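Local coordinates for protein halogenase PltM (PDB 6BZN) that catalyses the FAD-dependent halogenation of phenolic compounds and is versatile in both substrate and halide, working as a chlorinase, brominase and iodinase, at residues F60-A65 and L273-F278; A136-Q141 and R352-T357. All blocks are in the same frame, centred on the assembly; numbering follows the deposited sequence.

Contact 1. Residues F60-A65 and L273-F278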
# COMPACT_ATOMS: atom_id res chain seq x y z
N PHE A 60 -11.86 9.38 8.34
CA PHE A 60 -10.42 9.44 8.14
C PHE A 60 -9.86 8.03 7.93
O PHE A 60 -10.34 7.05 8.51
CB PHE A 60 -9.82 10.13 9.36
CG PHE A 60 -8.35 9.93 9.54
CD1 PHE A 60 -7.43 10.80 8.96
CD2 PHE A 60 -7.89 8.92 10.37
CE1 PHE A 60 -6.08 10.63 9.17
CE2 PHE A 60 -6.53 8.74 10.59
CZ PHE A 60 -5.62 9.61 9.98
N SER A 61 -8.86 7.94 7.07
CA SER A 61 -8.07 6.73 6.94
C SER A 61 -6.67 7.10 6.44
O SER A 61 -6.52 8.10 5.76
CB SER A 61 -8.78 5.76 5.99
OG SER A 61 -7.94 4.69 5.63
N VAL A 62 -5.64 6.33 6.82
CA VAL A 62 -4.32 6.47 6.18
C VAL A 62 -4.22 5.44 5.05
O VAL A 62 -5.22 4.80 4.71
CB VAL A 62 -3.12 6.43 7.18
CG1 VAL A 62 -3.05 7.74 7.97
CG2 VAL A 62 -3.22 5.22 8.10
N GLY A 63 -3.04 5.29 4.43
CA GLY A 63 -2.91 4.50 3.21
C GLY A 63 -3.05 5.47 2.06
O GLY A 63 -4.00 5.41 1.29
N GLU A 64 -2.09 6.37 1.96
CA GLU A 64 -2.25 7.59 1.17
C GLU A 64 -1.32 7.69 -0.04
O GLU A 64 -1.64 8.41 -0.99
CB GLU A 64 -2.05 8.80 2.07
CG GLU A 64 -3.08 8.86 3.21
CD GLU A 64 -2.63 9.61 4.45
OE1 GLU A 64 -1.51 9.36 4.94
OE2 GLU A 64 -3.43 10.43 4.95
N ALA A 65 -0.19 7.00 -0.02
CA ALA A 65 0.80 7.18 -1.07
C ALA A 65 0.52 6.22 -2.20
O ALA A 65 0.71 5.01 -2.06
CB ALA A 65 2.21 6.97 -0.53
N LEU A 273 -3.74 20.30 4.58
CA LEU A 273 -3.15 19.37 5.51
C LEU A 273 -1.97 18.63 4.92
O LEU A 273 -1.80 18.53 3.70
CB LEU A 273 -4.19 18.35 5.96
CG LEU A 273 -5.42 18.94 6.66
CD1 LEU A 273 -6.49 17.86 6.81
CD2 LEU A 273 -5.02 19.53 8.02
N CYS A 274 -1.20 18.07 5.84
CA CYS A 274 -0.11 17.18 5.55
C CYS A 274 -0.21 15.97 6.47
O CYS A 274 -0.38 16.08 7.70
CB CYS A 274 1.20 17.93 5.74
SG CYS A 274 2.70 16.98 5.41
N SER A 275 -0.10 14.78 5.88
CA SER A 275 -0.12 13.56 6.67
C SER A 275 1.25 13.28 7.25
O SER A 275 2.26 13.41 6.55
CB SER A 275 -0.60 12.39 5.80
OG SER A 275 -0.63 11.20 6.56
N ILE A 276 1.27 12.91 8.53
CA ILE A 276 2.49 12.64 9.26
C ILE A 276 2.31 11.31 10.00
O ILE A 276 1.33 11.13 10.73
CB ILE A 276 2.80 13.75 10.30
CG1 ILE A 276 2.90 15.14 9.63
CG2 ILE A 276 4.07 13.43 11.08
CD1 ILE A 276 4.01 15.35 8.62
N GLY A 277 3.25 10.38 9.81
CA GLY A 277 3.23 9.11 10.53
C GLY A 277 4.63 8.75 10.92
O GLY A 277 5.54 8.88 10.10
N PHE A 278 4.85 8.32 12.15
CA PHE A 278 6.17 7.80 12.53
C PHE A 278 6.07 6.40 13.10
O PHE A 278 5.12 6.07 13.83
CB PHE A 278 6.99 8.76 13.41
CG PHE A 278 6.40 9.09 14.75
CD1 PHE A 278 5.43 10.09 14.88
CD2 PHE A 278 6.88 8.48 15.90
CE1 PHE A 278 4.92 10.42 16.13
CE2 PHE A 278 6.37 8.82 17.15
CZ PHE A 278 5.39 9.79 17.26
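Ser-275 and Glu-64 carry this buried contact through one short polar bond. The hydroxyl OG of Ser-275 donates to OE1 of Glu-64 at 2.6 Å, meeting the carboxylate on its syn side and 18° out of its plane. Ser-275 turns OG anti to the backbone N (chi1 -180°), which carries the hydroxyl off the strand to the carboxylate; Glu-64 runs extended beyond CG to meet it. Val-62 contributes little, its CG1 methyl coming no nearer than 4.5 Å to OG of Ser-275. Both polar groups have further partners: the indole NE1 of Trp-259 bonds OG of Ser-275, and NE2 of His-221 bonds OE2 of Glu-64, so each carboxylate oxygen is tied to a different side chain. With an alanine in place of Glu-64, the Ser-275 hydroxyl and His-221 are likely to lose the carboxylate they share, and a gap would probably open between loop and sheet. Ser-61, Val-62 and Ala-65 of the same loop bind FAD, although no flavin occupies this model. The loop follows strand 49-52 and precedes helix 68-81; strand 273-281, which it meets, runs antiparallel between strands 256-262 and 215-223, the source of Trp-259 and His-221.

Contact 2. Residues A136-Q141 and R352-T357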
# COMPACT_ATOMS: atom_id res chain seq x y z
N ALA A 136 -0.67 10.38 -6.98
CA ALA A 136 -1.45 11.07 -5.95
C ALA A 136 -1.02 10.74 -4.53
O ALA A 136 -0.61 9.62 -4.22
CB ALA A 136 -2.92 10.74 -6.12
N HIS A 137 -1.14 11.75 -3.66
CA HIS A 137 -1.28 11.56 -2.23
C HIS A 137 -2.78 11.64 -1.95
O HIS A 137 -3.39 12.70 -2.06
CB HIS A 137 -0.58 12.66 -1.46
CG HIS A 137 0.91 12.53 -1.45
ND1 HIS A 137 1.73 13.57 -1.09
CD2 HIS A 137 1.72 11.48 -1.72
CE1 HIS A 137 2.99 13.16 -1.14
NE2 HIS A 137 3.00 11.90 -1.52
N LEU A 138 -3.36 10.49 -1.62
CA LEU A 138 -4.81 10.32 -1.53
C LEU A 138 -5.34 10.80 -0.20
O LEU A 138 -4.94 10.28 0.85
CB LEU A 138 -5.15 8.84 -1.72
CG LEU A 138 -4.71 8.17 -3.02
CD1 LEU A 138 -4.88 6.68 -2.90
CD2 LEU A 138 -5.52 8.69 -4.20
N PHE A 139 -6.24 11.78 -0.22
CA PHE A 139 -6.93 12.24 0.97
C PHE A 139 -8.11 11.31 1.12
O PHE A 139 -9.15 11.50 0.49
CB PHE A 139 -7.33 13.72 0.83
CG PHE A 139 -7.87 14.36 2.08
CD1 PHE A 139 -7.17 14.29 3.28
CD2 PHE A 139 -9.07 15.09 2.05
CE1 PHE A 139 -7.65 14.91 4.43
CE2 PHE A 139 -9.55 15.71 3.21
CZ PHE A 139 -8.83 15.62 4.39
N ARG A 140 -7.93 10.28 1.94
CA ARG A 140 -8.81 9.11 1.87
C ARG A 140 -10.27 9.38 2.23
O ARG A 140 -11.17 8.77 1.64
CB ARG A 140 -8.23 7.97 2.72
CG ARG A 140 -6.93 7.39 2.17
CD ARG A 140 -7.12 6.59 0.88
NE ARG A 140 -8.03 5.47 1.16
CZ ARG A 140 -7.67 4.31 1.70
NH1 ARG A 140 -6.41 4.01 1.93
NH2 ARG A 140 -8.62 3.41 1.96
N GLN A 141 -10.53 10.31 3.14
CA GLN A 141 -11.93 10.66 3.39
C GLN A 141 -12.70 11.01 2.12
O GLN A 141 -13.87 10.67 2.00
CB GLN A 141 -12.07 11.78 4.43
CG GLN A 141 -11.44 13.11 4.07
CD GLN A 141 -11.97 14.24 4.94
OE1 GLN A 141 -11.55 14.40 6.08
NE2 GLN A 141 -12.91 15.03 4.39
N ARG A 352 2.89 -0.79 -0.05
CA ARG A 352 2.54 -2.03 -0.74
C ARG A 352 1.08 -2.47 -0.49
O ARG A 352 0.52 -3.20 -1.30
CB ARG A 352 3.50 -3.16 -0.36
CG ARG A 352 4.98 -2.87 -0.62
CD ARG A 352 5.28 -2.41 -2.04
NE ARG A 352 4.93 -3.43 -3.03
CZ ARG A 352 5.17 -3.36 -4.34
NH1 ARG A 352 5.79 -2.29 -4.87
NH2 ARG A 352 4.79 -4.36 -5.12
N GLY A 353 0.48 -2.02 0.61
CA GLY A 353 -0.90 -2.40 0.96
C GLY A 353 -1.92 -2.11 -0.13
O GLY A 353 -2.69 -2.99 -0.51
N LEU A 354 -1.92 -0.88 -0.64
CA LEU A 354 -2.82 -0.51 -1.72
C LEU A 354 -2.62 -1.36 -2.97
O LEU A 354 -3.59 -1.72 -3.66
CB LEU A 354 -2.67 0.97 -2.11
CG LEU A 354 -3.30 1.95 -1.13
CD1 LEU A 354 -2.80 3.35 -1.46
CD2 LEU A 354 -4.82 1.88 -1.18
N ILE A 355 -1.36 -1.68 -3.26
CA ILE A 355 -1.04 -2.47 -4.42
C ILE A 355 -1.66 -3.85 -4.28
O ILE A 355 -2.37 -4.31 -5.18
CB ILE A 355 0.49 -2.61 -4.61
CG1 ILE A 355 1.12 -1.23 -4.85
CG2 ILE A 355 0.77 -3.57 -5.75
CD1 ILE A 355 2.64 -1.22 -4.90
N THR A 356 -1.38 -4.51 -3.15
CA THR A 356 -1.88 -5.86 -2.92
C THR A 356 -3.41 -5.86 -2.97
O THR A 356 -4.01 -6.76 -3.59
CB THR A 356 -1.39 -6.41 -1.57
OG1 THR A 356 0.04 -6.27 -1.49
CG2 THR A 356 -1.76 -7.86 -1.42
N THR A 357 -4.03 -4.86 -2.34
CA THR A 357 -5.49 -4.69 -2.36
C THR A 357 -6.09 -4.65 -3.78
O THR A 357 -7.02 -5.41 -4.08
CB THR A 357 -5.91 -3.45 -1.57
OG1 THR A 357 -5.55 -3.62 -0.20
CG2 THR A 357 -7.43 -3.19 -1.66
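Leu-138 and Arg-140 meet one residue, Leu-354, with the backbones well separated, the CA atoms of Leu-138 and Leu-354 being 11.0 Å from each other. Leu-138, the last residue of strand 134-138, comes first. It reaches toward Leu-354 tip to tip, and the methyls touch end on, CD1 of Leu-138 lying 4.2 Å from CD1 of Leu-354. Phe-139 follows at the N-cap position of helix 140-153, where the chain turns from strand to helix; CG of Gln-141 sits 3.3 Å above the plane of the Phe-139 ring, offset toward its rim, while Phe-263 meets this ring edge-to-face. The turn falls within the flavin-binding part of the enzyme: Arg-140 and Leu-354 both bind FAD, and Arg-140 also packs on Ile-33 of helix 33-44, close to what looks like a Rossmann-type GxGxxG sequence. Bends at chi2 (-70°) and chi3 (-60°) fold the Arg-140 chain round and bring NH1 to Leu-354, the two side chains sliding past each other in opposite directions. The guanidinium approaches obliquely, NH1 of Arg-140 standing 4.1 Å from CD2 of Leu-354, and Leu-354 thus spends one methyl on each partner. The polar side of the arginine is held elsewhere, by a salt bridge from NE to Asp-144 and a hydrogen bond from NH1 to the carbonyl of Gly-63. Leu-354 itself lies near the N-terminal end of helix 352-374. Next to it the carbonyl O of Gly-353 receives two donors from Thr-357, the backbone N at 2.9 Å and the hydroxyl OG1 also at 2.9 Å, the hydroxyl arriving 41° out of the carbonyl plane.

In the fold
Contacts 1 and 2 have centres about 10 Å apart in the interior of the fold, about 12 and 6 Å from the centre of the chain, and their segments alternate in sequence: 60-65, 136-141, 273-278, 352-357. The two are joined directly, since the backbone O of Glu-64 lies 2.8 Å from N of Leu-138, a probable hydrogen bond linking the loop before helix 68-81 to the end of strand 134-138. Contact 1 joins the loop to strand 273-281 of the mixed sheet, whereas contact 2 bridges to helix 352-374. Residues that bind FAD occur in both, so three segments distant in sequence, 60-65, 136-141 and 352-357, converge on the flavin site, while 273-278 meets the loop from the mixed sheet.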